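Local coordinates for protein NH(3)-dependent NAD(+) synthetase (PDB 3FIU) that belongs to the NH(3)-dependent NAD(+) synthetases of the HUP clan and binds adenosine monophosphate, pyrophosphate and magnesium, at residues W148-F153 with S237-R241; D204-V208 with R229-W233; E30-L36 with L54-I60. All blocks are in the same frame, centred on the assembly; numbering follows the deposited sequence.

Contact 1. Residues W148-F153 with S237-R241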
loop_
_atom_site.group_PDB
_atom_site.type_symbol
_atom_site.label_atom_id
_atom_site.label_comp_id
_atom_site.label_asym_id
_atom_site.label_seq_id
_atom_site.Cartn_x
_atom_site.Cartn_y
_atom_site.Cartn_z
ATOM N N TRP A 148 5.748 12.912 -7.221
ATOM C CA TRP A 148 5.252 11.865 -8.098
ATOM C C TRP A 148 6.282 11.508 -9.210
ATOM O O TRP A 148 6.746 10.349 -9.330
ATOM C CB TRP A 148 3.870 12.231 -8.671
ATOM C CG TRP A 148 3.119 10.982 -9.086
ATOM C CD1 TRP A 148 2.813 10.585 -10.359
ATOM C CD2 TRP A 148 2.639 9.937 -8.212
ATOM N NE1 TRP A 148 2.150 9.370 -10.329
ATOM C CE2 TRP A 148 2.026 8.960 -9.024
ATOM C CE3 TRP A 148 2.653 9.751 -6.816
ATOM C CZ2 TRP A 148 1.432 7.812 -8.499
ATOM C CZ3 TRP A 148 2.063 8.585 -6.284
ATOM C CH2 TRP A 148 1.467 7.634 -7.132
ATOM N N TYR A 149 6.678 12.510 -9.985
ATOM C CA TYR A 149 7.654 12.290 -11.055
ATOM C C TYR A 149 8.992 11.724 -10.582
ATOM O O TYR A 149 9.599 10.868 -11.256
ATOM C CB TYR A 149 7.890 13.578 -11.879
ATOM C CG TYR A 149 8.612 13.281 -13.179
ATOM C CD1 TYR A 149 7.902 12.937 -14.333
ATOM C CD2 TYR A 149 10.003 13.303 -13.242
ATOM C CE1 TYR A 149 8.583 12.636 -15.538
ATOM C CE2 TYR A 149 10.691 13.020 -14.446
ATOM C CZ TYR A 149 9.969 12.670 -15.569
ATOM O OH TYR A 149 10.655 12.382 -16.739
ATOM N N MET A 150 9.476 12.210 -9.445
ATOM C CA MET A 150 10.769 11.782 -8.942
ATOM C C MET A 150 10.653 10.426 -8.212
ATOM O O MET A 150 11.660 9.848 -7.794
ATOM C CB MET A 150 11.340 12.843 -8.012
ATOM C CG MET A 150 11.549 14.214 -8.679
ATOM S SD MET A 150 12.990 14.100 -9.773
ATOM C CE MET A 150 14.320 14.221 -8.580
ATOM N N GLY A 151 9.423 9.936 -8.070
ATOM C CA GLY A 151 9.146 8.828 -7.145
ATOM C C GLY A 151 9.700 9.070 -5.735
ATOM O O GLY A 151 10.173 8.116 -5.083
ATOM N N TYR A 152 9.649 10.324 -5.250
ATOM C CA TYR A 152 10.129 10.634 -3.901
ATOM C C TYR A 152 8.968 10.445 -2.914
ATOM O O TYR A 152 8.385 11.422 -2.379
ATOM C CB TYR A 152 10.743 12.055 -3.784
ATOM C CG TYR A 152 11.623 12.239 -2.540
ATOM C CD1 TYR A 152 12.507 13.309 -2.420
ATOM C CD2 TYR A 152 11.566 11.325 -1.476
ATOM C CE1 TYR A 152 13.311 13.471 -1.268
ATOM C CE2 TYR A 152 12.354 11.479 -0.329
ATOM C CZ TYR A 152 13.224 12.553 -0.226
ATOM O OH TYR A 152 13.999 12.670 0.924
ATOM N N PHE A 153 8.625 9.178 -2.731
ATOM C CA PHE A 153 7.586 8.741 -1.812
ATOM C C PHE A 153 7.787 7.251 -1.577
ATOM O O PHE A 153 8.470 6.573 -2.354
ATOM C CB PHE A 153 6.173 9.042 -2.350
ATOM C CG PHE A 153 5.838 8.349 -3.655
ATOM C CD1 PHE A 153 5.367 7.023 -3.668
ATOM C CD2 PHE A 153 5.951 9.031 -4.867
ATOM C CE1 PHE A 153 5.029 6.383 -4.885
ATOM C CE2 PHE A 153 5.626 8.409 -6.083
ATOM C CZ PHE A 153 5.168 7.067 -6.088
ATOM N N SER A 237 12.184 4.525 -10.378
ATOM C CA SER A 237 10.854 4.469 -9.756
ATOM C C SER A 237 9.674 4.220 -10.698
ATOM O O SER A 237 8.520 4.557 -10.366
ATOM C CB SER A 237 10.614 5.735 -8.913
ATOM O OG SER A 237 10.626 6.906 -9.699
ATOM N N HIS A 238 9.926 3.631 -11.868
ATOM C CA HIS A 238 8.808 3.374 -12.808
ATOM C C HIS A 238 7.661 2.621 -12.161
ATOM O O HIS A 238 6.486 2.961 -12.370
ATOM C CB HIS A 238 9.246 2.594 -14.071
ATOM C CG HIS A 238 10.207 3.345 -14.939
ATOM N ND1 HIS A 238 9.859 4.499 -15.608
ATOM C CD2 HIS A 238 11.510 3.114 -15.236
ATOM C CE1 HIS A 238 10.906 4.944 -16.282
ATOM N NE2 HIS A 238 11.922 4.125 -16.074
ATOM N N HIS A 239 8.006 1.588 -11.382
ATOM C CA HIS A 239 6.980 0.681 -10.836
ATOM C C HIS A 239 6.238 1.255 -9.627
ATOM O O HIS A 239 5.116 0.838 -9.333
ATOM C CB HIS A 239 7.574 -0.692 -10.543
ATOM C CG HIS A 239 8.109 -1.374 -11.765
ATOM N ND1 HIS A 239 9.458 -1.523 -12.009
ATOM C CD2 HIS A 239 7.472 -1.900 -12.841
ATOM C CE1 HIS A 239 9.629 -2.138 -13.167
ATOM N NE2 HIS A 239 8.441 -2.370 -13.696
ATOM N N LYS A 240 6.838 2.247 -8.966
ATOM C CA LYS A 240 6.190 2.944 -7.835
ATOM C C LYS A 240 4.920 3.669 -8.220
ATOM O O LYS A 240 4.070 3.918 -7.372
ATOM C CB LYS A 240 7.136 3.955 -7.187
ATOM C CG LYS A 240 8.195 3.318 -6.352
ATOM C CD LYS A 240 9.295 4.291 -5.972
ATOM C CE LYS A 240 9.108 4.797 -4.587
ATOM N NZ LYS A 240 10.348 5.350 -4.058
ATOM N N ARG A 241 4.797 4.044 -9.487
ATOM C CA ARG A 241 3.633 4.808 -9.903
ATOM C C ARG A 241 2.476 3.934 -10.363
ATOM O O ARG A 241 1.319 4.334 -10.205
ATOM C CB ARG A 241 3.994 5.859 -10.960
ATOM C CG ARG A 241 4.834 6.993 -10.373
ATOM C CD ARG A 241 5.346 8.011 -11.412
ATOM N NE ARG A 241 6.474 7.509 -12.198
ATOM C CZ ARG A 241 7.746 7.473 -11.810
ATOM N NH1 ARG A 241 8.132 7.914 -10.618
ATOM N NH2 ARG A 241 8.652 6.972 -12.635
#
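Backbone carbonyls in the last turn of helix 145-150 and in the loop after it accept the hydrogen bonds between the segments. Arg-241 NH1 donates to Trp-148 O (3.1 Å) and to Ser-237 OG (2.8 Å), tying the 237-241 turn both to the helix end and to itself. Lys-240 NZ reaches Gly-151 O at 3.0 Å and, in a weaker bond, Phe-153 O at 2.8 Å. Arg-241 NH2 is used elsewhere, on His-234 O.

Packing of the aliphatic part of the arginine accompanies these bonds. Arg-241 CG lies over the face of the Trp-148 indole, 3.9 Å from the centroid of its five-membered ring, a CH-pi contact. Phe-153 brings CZ to 3.8 Å from Lys-240 CB.

The helix closes in a Schellman motif at Gly-151, whose positive phi breaks the helical path while its N still bonds Trp-148 O at 3.0 Å. A side chain there would collide with Ser-237 OG, which already lies 3.5 Å from Gly-151 CA.

No acidic side chain takes part across the two segments: the two cations are held by main-chain and hydroxyl oxygens, so the path of the main chain from Trp-148 to Phe-153 sets the bond geometry.

Contact 2. Residues D204-V208 with R229-W233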
loop_
_atom_site.group_PDB
_atom_site.type_symbol
_atom_site.label_atom_id
_atom_site.label_comp_id
_atom_site.label_asym_id
_atom_site.label_seq_id
_atom_site.Cartn_x
_atom_site.Cartn_y
_atom_site.Cartn_z
ATOM N N ASP A 204 18.647 18.649 -1.065
ATOM C CA ASP A 204 19.944 18.016 -0.787
ATOM C C ASP A 204 19.885 16.543 -1.110
ATOM O O ASP A 204 20.861 15.951 -1.578
ATOM C CB ASP A 204 20.307 18.103 0.697
ATOM C CG ASP A 204 21.029 19.373 1.064
ATOM O OD1 ASP A 204 20.943 20.378 0.324
ATOM O OD2 ASP A 204 21.694 19.360 2.127
ATOM N N GLU A 205 18.747 15.931 -0.807
ATOM C CA GLU A 205 18.589 14.503 -0.996
ATOM C C GLU A 205 18.550 14.166 -2.476
ATOM O O GLU A 205 19.234 13.247 -2.936
ATOM C CB GLU A 205 17.306 14.037 -0.314
ATOM C CG GLU A 205 17.394 12.634 0.171
ATOM C CD GLU A 205 18.168 12.506 1.477
ATOM O OE1 GLU A 205 17.663 11.805 2.368
ATOM O OE2 GLU A 205 19.267 13.091 1.621
ATOM N N MET A 206 17.754 14.921 -3.222
ATOM C CA MET A 206 17.606 14.662 -4.644
ATOM C C MET A 206 18.816 15.139 -5.463
ATOM O O MET A 206 19.051 14.608 -6.543
ATOM C CB MET A 206 16.337 15.303 -5.188
ATOM C CG MET A 206 15.044 14.772 -4.561
ATOM S SD MET A 206 13.609 15.635 -5.159
ATOM C CE MET A 206 13.912 17.329 -4.686
ATOM N N GLY A 207 19.566 16.122 -4.947
ATOM C CA GLY A 207 20.662 16.769 -5.704
ATOM C C GLY A 207 20.180 17.746 -6.777
ATOM O O GLY A 207 20.913 18.098 -7.711
ATOM N N VAL A 208 18.946 18.201 -6.634
ATOM C CA VAL A 208 18.278 19.005 -7.657
ATOM C C VAL A 208 17.211 19.808 -6.952
ATOM O O VAL A 208 16.603 19.315 -5.999
ATOM C CB VAL A 208 17.743 18.136 -8.833
ATOM C CG1 VAL A 208 16.640 17.155 -8.393
ATOM C CG2 VAL A 208 17.244 18.988 -9.966
ATOM N N ARG A 229 20.134 14.301 -12.259
ATOM C CA ARG A 229 19.447 13.877 -11.032
ATOM C C ARG A 229 17.970 13.559 -11.283
ATOM O O ARG A 229 17.455 12.573 -10.730
ATOM C CB ARG A 229 19.620 14.874 -9.890
ATOM C CG ARG A 229 21.056 15.039 -9.354
ATOM C CD ARG A 229 21.892 13.762 -9.433
ATOM N NE ARG A 229 21.689 12.860 -8.313
ATOM C CZ ARG A 229 21.889 11.545 -8.365
ATOM N NH1 ARG A 229 22.293 10.961 -9.487
ATOM N NH2 ARG A 229 21.667 10.806 -7.292
ATOM N N ILE A 230 17.310 14.353 -12.137
ATOM C CA ILE A 230 15.887 14.132 -12.461
ATOM C C ILE A 230 15.643 12.777 -13.092
ATOM O O ILE A 230 14.807 12.011 -12.596
ATOM C CB ILE A 230 15.254 15.274 -13.330
ATOM C CG1 ILE A 230 15.184 16.578 -12.520
ATOM C CG2 ILE A 230 13.848 14.872 -13.877
ATOM C CD1 ILE A 230 14.865 17.848 -13.326
ATOM N N ASN A 231 16.354 12.469 -14.182
ATOM C CA ASN A 231 16.217 11.148 -14.826
ATOM C C ASN A 231 16.648 10.005 -13.912
ATOM O O ASN A 231 16.058 8.952 -13.978
ATOM C CB ASN A 231 17.030 11.045 -16.132
ATOM C CG ASN A 231 16.489 11.926 -17.256
ATOM O OD1 ASN A 231 15.324 11.796 -17.681
ATOM N ND2 ASN A 231 17.364 12.778 -17.797
ATOM N N PHE A 232 17.684 10.190 -13.077
ATOM C CA PHE A 232 18.124 9.108 -12.185
ATOM C C PHE A 232 16.987 8.651 -11.232
ATOM O O PHE A 232 16.666 7.458 -11.158
ATOM C CB PHE A 232 19.371 9.492 -11.372
ATOM C CG PHE A 232 19.685 8.517 -10.267
ATOM C CD1 PHE A 232 19.403 8.832 -8.940
ATOM C CD2 PHE A 232 20.206 7.258 -10.555
ATOM C CE1 PHE A 232 19.669 7.922 -7.907
ATOM C CE2 PHE A 232 20.476 6.337 -9.525
ATOM C CZ PHE A 232 20.205 6.678 -8.201
ATOM N N TRP A 233 16.398 9.611 -10.521
ATOM C CA TRP A 233 15.240 9.370 -9.651
ATOM C C TRP A 233 14.007 8.825 -10.396
ATOM O O TRP A 233 13.382 7.844 -9.968
ATOM C CB TRP A 233 14.887 10.663 -8.888
ATOM C CG TRP A 233 15.819 10.929 -7.740
ATOM C CD1 TRP A 233 17.145 11.265 -7.816
ATOM C CD2 TRP A 233 15.499 10.882 -6.342
ATOM N NE1 TRP A 233 17.676 11.411 -6.554
ATOM C CE2 TRP A 233 16.686 11.191 -5.627
ATOM C CE3 TRP A 233 14.319 10.633 -5.619
ATOM C CZ2 TRP A 233 16.726 11.248 -4.218
ATOM C CZ3 TRP A 233 14.365 10.688 -4.223
ATOM C CH2 TRP A 233 15.558 10.996 -3.539
#
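Arg-229 opens the helical segment with its CA-to-CB bond toward the end of helix 202-206. Its CB approaches Met-206 O at 3.4 Å and Val-208 CB at 3.9 Å, while CG lies 3.5 Å from Gly-207 O. Gly-207, with positive phi, is where the chain leaves the helix, and a beta carbon on it would press against Arg-229 CG. Next, Ile-230 sends CG1 to 4.1 Å from Val-208 CG2, an apolar touch. One turn on from Arg-229, Trp-233 lays its indole against Met-206. Met-206 CG sits over the ring face, 3.9 Å from the centroid of the six-membered ring, in a CH-pi contact, and SD follows at 5.1 Å from that centroid as a Met-aromatic contact. At the ring edge Trp-233 CZ2 comes within 3.5 Å of Glu-205 O; the carboxylate of Glu-205 is engaged by Gln-200.

The contact thus packs helix 224-235 against the last turn of helix 202-206 and the loop that follows. Helix 210-218 adds Ile-213 against Met-206, Val-208 and Ile-230, and helix 145-150 brings Met-150 against Met-206, Val-208 and Trp-233, placing it among four helices, on the opposite side of the chain's centre from strands 31-35 and 56-60.

Contact 3. Residues E30-L36 with L54-I60. With AMP (adenosine monophosphate), chain G.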
loop_
_atom_site.group_PDB
_atom_site.type_symbol
_atom_site.label_atom_id
_atom_site.label_comp_id
_atom_site.label_asym_id
_atom_site.label_seq_id
_atom_site.Cartn_x
_atom_site.Cartn_y
_atom_site.Cartn_z
ATOM N N GLU A 30 -17.881 9.900 4.504
ATOM C CA GLU A 30 -18.400 11.052 5.239
ATOM C C GLU A 30 -17.417 12.254 5.225
ATOM O O GLU A 30 -17.822 13.413 5.409
ATOM C CB GLU A 30 -18.781 10.628 6.667
ATOM C CG GLU A 30 -20.000 9.683 6.714
ATOM C CD GLU A 30 -20.162 8.959 8.053
ATOM O OE1 GLU A 30 -19.807 9.526 9.121
ATOM O OE2 GLU A 30 -20.659 7.809 8.031
ATOM N N GLY A 31 -16.133 11.991 4.960
ATOM C CA GLY A 31 -15.105 13.029 5.075
ATOM C C GLY A 31 -13.702 12.478 4.874
ATOM O O GLY A 31 -13.507 11.439 4.194
ATOM N N PHE A 32 -12.744 13.133 5.518
ATOM C CA PHE A 32 -11.342 12.968 5.214
ATOM C C PHE A 32 -10.505 12.720 6.442
ATOM O O PHE A 32 -10.847 13.119 7.564
ATOM C CB PHE A 32 -10.807 14.256 4.553
ATOM C CG PHE A 32 -11.576 14.675 3.322
ATOM C CD1 PHE A 32 -12.511 15.716 3.389
ATOM C CD2 PHE A 32 -11.364 14.026 2.098
ATOM C CE1 PHE A 32 -13.239 16.086 2.238
ATOM C CE2 PHE A 32 -12.059 14.403 0.941
ATOM C CZ PHE A 32 -13.024 15.430 1.024
ATOM N N VAL A 33 -9.363 12.097 6.197
ATOM C CA VAL A 33 -8.306 12.057 7.189
ATOM C C VAL A 33 -6.990 12.308 6.446
ATOM O O VAL A 33 -6.838 11.932 5.250
ATOM C CB VAL A 33 -8.327 10.731 8.018
ATOM C CG1 VAL A 33 -8.050 9.509 7.140
ATOM C CG2 VAL A 33 -7.327 10.779 9.236
ATOM N N ILE A 34 -6.051 12.939 7.148
ATOM C CA ILE A 34 -4.796 13.347 6.531
ATOM C C ILE A 34 -3.692 13.325 7.581
ATOM O O ILE A 34 -3.944 13.671 8.729
ATOM C CB ILE A 34 -4.922 14.730 5.877
ATOM C CG1 ILE A 34 -3.637 15.057 5.103
ATOM C CG2 ILE A 34 -5.170 15.819 6.928
ATOM C CD1 ILE A 34 -3.831 16.103 4.052
ATOM N N GLY A 35 -2.503 12.843 7.203
ATOM C CA GLY A 35 -1.337 12.934 8.089
ATOM C C GLY A 35 -0.660 14.297 7.931
ATOM O O GLY A 35 -0.319 14.706 6.804
ATOM N N LEU A 36 -0.486 15.011 9.044
ATOM C CA LEU A 36 0.147 16.341 9.017
ATOM C C LEU A 36 1.559 16.304 9.552
ATOM O O LEU A 36 1.781 16.068 10.747
ATOM C CB LEU A 36 -0.666 17.368 9.823
ATOM C CG LEU A 36 -1.850 18.129 9.271
ATOM C CD1 LEU A 36 -2.170 19.213 10.291
ATOM C CD2 LEU A 36 -1.558 18.780 7.936
ATOM N N LEU A 54 -16.760 19.266 4.877
ATOM C CA LEU A 54 -16.926 17.880 5.338
ATOM C C LEU A 54 -15.988 17.582 6.508
ATOM O O LEU A 54 -14.930 18.187 6.591
ATOM C CB LEU A 54 -16.683 16.891 4.202
ATOM C CG LEU A 54 -17.597 17.001 2.963
ATOM C CD1 LEU A 54 -16.964 16.275 1.784
ATOM C CD2 LEU A 54 -18.970 16.439 3.276
ATOM N N PRO A 55 -16.398 16.683 7.431
ATOM C CA PRO A 55 -15.561 16.284 8.567
ATOM C C PRO A 55 -14.142 15.962 8.111
ATOM O O PRO A 55 -13.953 15.239 7.139
ATOM C CB PRO A 55 -16.248 15.021 9.085
ATOM C CG PRO A 55 -17.718 15.254 8.793
ATOM C CD PRO A 55 -17.722 16.022 7.464
ATOM N N THR A 56 -13.157 16.510 8.810
ATOM C CA THR A 56 -11.759 16.398 8.382
ATOM C C THR A 56 -10.944 16.184 9.655
ATOM O O THR A 56 -11.031 16.989 10.564
ATOM C CB THR A 56 -11.259 17.692 7.677
ATOM O OG1 THR A 56 -11.954 17.875 6.432
ATOM C CG2 THR A 56 -9.732 17.610 7.372
ATOM N N THR A 57 -10.160 15.119 9.710
ATOM C CA THR A 57 -9.333 14.868 10.913
ATOM C C THR A 57 -7.886 14.812 10.503
ATOM O O THR A 57 -7.562 14.210 9.462
ATOM C CB THR A 57 -9.742 13.507 11.536
ATOM O OG1 THR A 57 -11.100 13.598 11.970
ATOM C CG2 THR A 57 -8.837 13.085 12.750
ATOM N N ALA A 58 -7.009 15.371 11.350
ATOM C CA ALA A 58 -5.568 15.286 11.128
ATOM C C ALA A 58 -4.888 14.356 12.120
ATOM O O ALA A 58 -5.171 14.405 13.314
ATOM C CB ALA A 58 -4.924 16.667 11.204
ATOM N N LEU A 59 -3.974 13.523 11.628
ATOM C CA LEU A 59 -3.144 12.745 12.506
ATOM C C LEU A 59 -1.727 13.312 12.477
ATOM O O LEU A 59 -1.162 13.516 11.420
ATOM C CB LEU A 59 -3.139 11.260 12.094
ATOM C CG LEU A 59 -4.489 10.566 11.998
ATOM C CD1 LEU A 59 -4.255 9.042 11.799
ATOM C CD2 LEU A 59 -5.318 10.857 13.265
ATOM N N ILE A 60 -1.174 13.568 13.655
ATOM C CA ILE A 60 0.250 13.853 13.780
ATOM C C ILE A 60 0.939 12.619 14.315
ATOM O O ILE A 60 0.586 12.101 15.379
ATOM C CB ILE A 60 0.502 15.058 14.679
ATOM C CG1 ILE A 60 -0.232 16.285 14.135
ATOM C CG2 ILE A 60 2.059 15.319 14.885
ATOM C CD1 ILE A 60 -0.123 17.500 15.059
HETATM P P AMP G . 7.237 14.045 2.808
HETATM O O1P AMP G . 6.805 14.449 1.410
HETATM O O2P AMP G . 8.006 12.713 2.813
HETATM O O3P AMP G . 7.855 15.073 3.689
HETATM O "O5'" AMP G . 5.880 13.579 3.575
HETATM C "C5'" AMP G . 4.901 12.801 2.855
HETATM C "C4'" AMP G . 3.623 12.774 3.675
HETATM O "O4'" AMP G . 3.728 11.863 4.776
HETATM C "C3'" AMP G . 3.301 14.104 4.343
HETATM O "O3'" AMP G . 2.688 14.959 3.388
HETATM C "C2'" AMP G . 2.339 13.670 5.445
HETATM O "O2'" AMP G . 0.991 13.532 4.944
HETATM C "C1'" AMP G . 2.900 12.306 5.856
HETATM N N9 AMP G . 3.782 12.489 7.031
HETATM C C8 AMP G . 5.140 12.575 7.039
HETATM N N7 AMP G . 5.613 12.757 8.300
HETATM C C5 AMP G . 4.530 12.821 9.111
HETATM C C6 AMP G . 4.319 12.979 10.562
HETATM N N6 AMP G . 5.369 13.171 11.393
HETATM N N1 AMP G . 3.039 12.951 10.977
HETATM C C2 AMP G . 1.973 12.791 10.166
HETATM N N3 AMP G . 2.081 12.618 8.819
HETATM C C4 AMP G . 3.332 12.626 8.277
#
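Strands 31-35 and 56-60, parallel neighbours in the middle of the sheet joined by helix 40-51 as a beta-alpha-beta unit, are paired through five main-chain hydrogen bonds. Phe-32 N donates to Pro-55 O (2.9 Å) and Phe-32 O accepts from Thr-57 N (3.0 Å); Ile-34 N then donates to Thr-57 O (3.0 Å) and Ile-34 O accepts from Leu-59 N (2.9 Å), before Leu-36 N closes the series on Leu-59 O (2.9 Å). Phe-32 and Ile-34 therefore spend both amide and carbonyl on the 54-60 segment, whereas the backbone of Gly-31 and Val-33 bonds to strand 137-139 and Ile-140. Thr-56 OG1 donates to Leu-54 O (3.0 Å), and Thr-57 OG1 is satisfied by Tyr-131 and Arg-137.

Phe-32, Ile-34, Thr-56 and Ala-58 point to the face packed by helix 40-51; Val-33 CG2 meets Leu-59 CG at 4.0 Å on the other.

At the last bridge, Gly-35 O accepts from AMP O2' at 2.6 Å, and a beta carbon on Gly-35 would strike AMP N3. Strand C-termini, where parallel alpha/beta folds commonly bind ligands, thus meet the nucleotide through main-chain oxygens: Leu-36 O and Leu-59 O also approach AMP C2 (3.3 and 3.5 Å).

Overall arrangement
Contacts 1 and 2 belong to one helical region and touch: Tyr-152 packs on Glu-205, Met-206 and Trp-233, and helix 224-235 is followed by helix 238-241. In sequence, contact 2 is nested inside the loop that contact 1 closes. Contact 3 precedes both and lies on the opposite side of the chain's centre, with its own centre about 25 Å from that of contact 1 and about 31 Å from that of contact 2. Contacts 1 and 3 are buried; contact 2 is partly exposed. Regular main-chain pairing holds the sheet, charged side chains on carbonyls hold contact 1, and apolar and aromatic packing dominates contact 2. Adenosine monophosphate is hydrogen-bonded to contact 3 but lies about 7 Å from the Phe-153 side chain of contact 1.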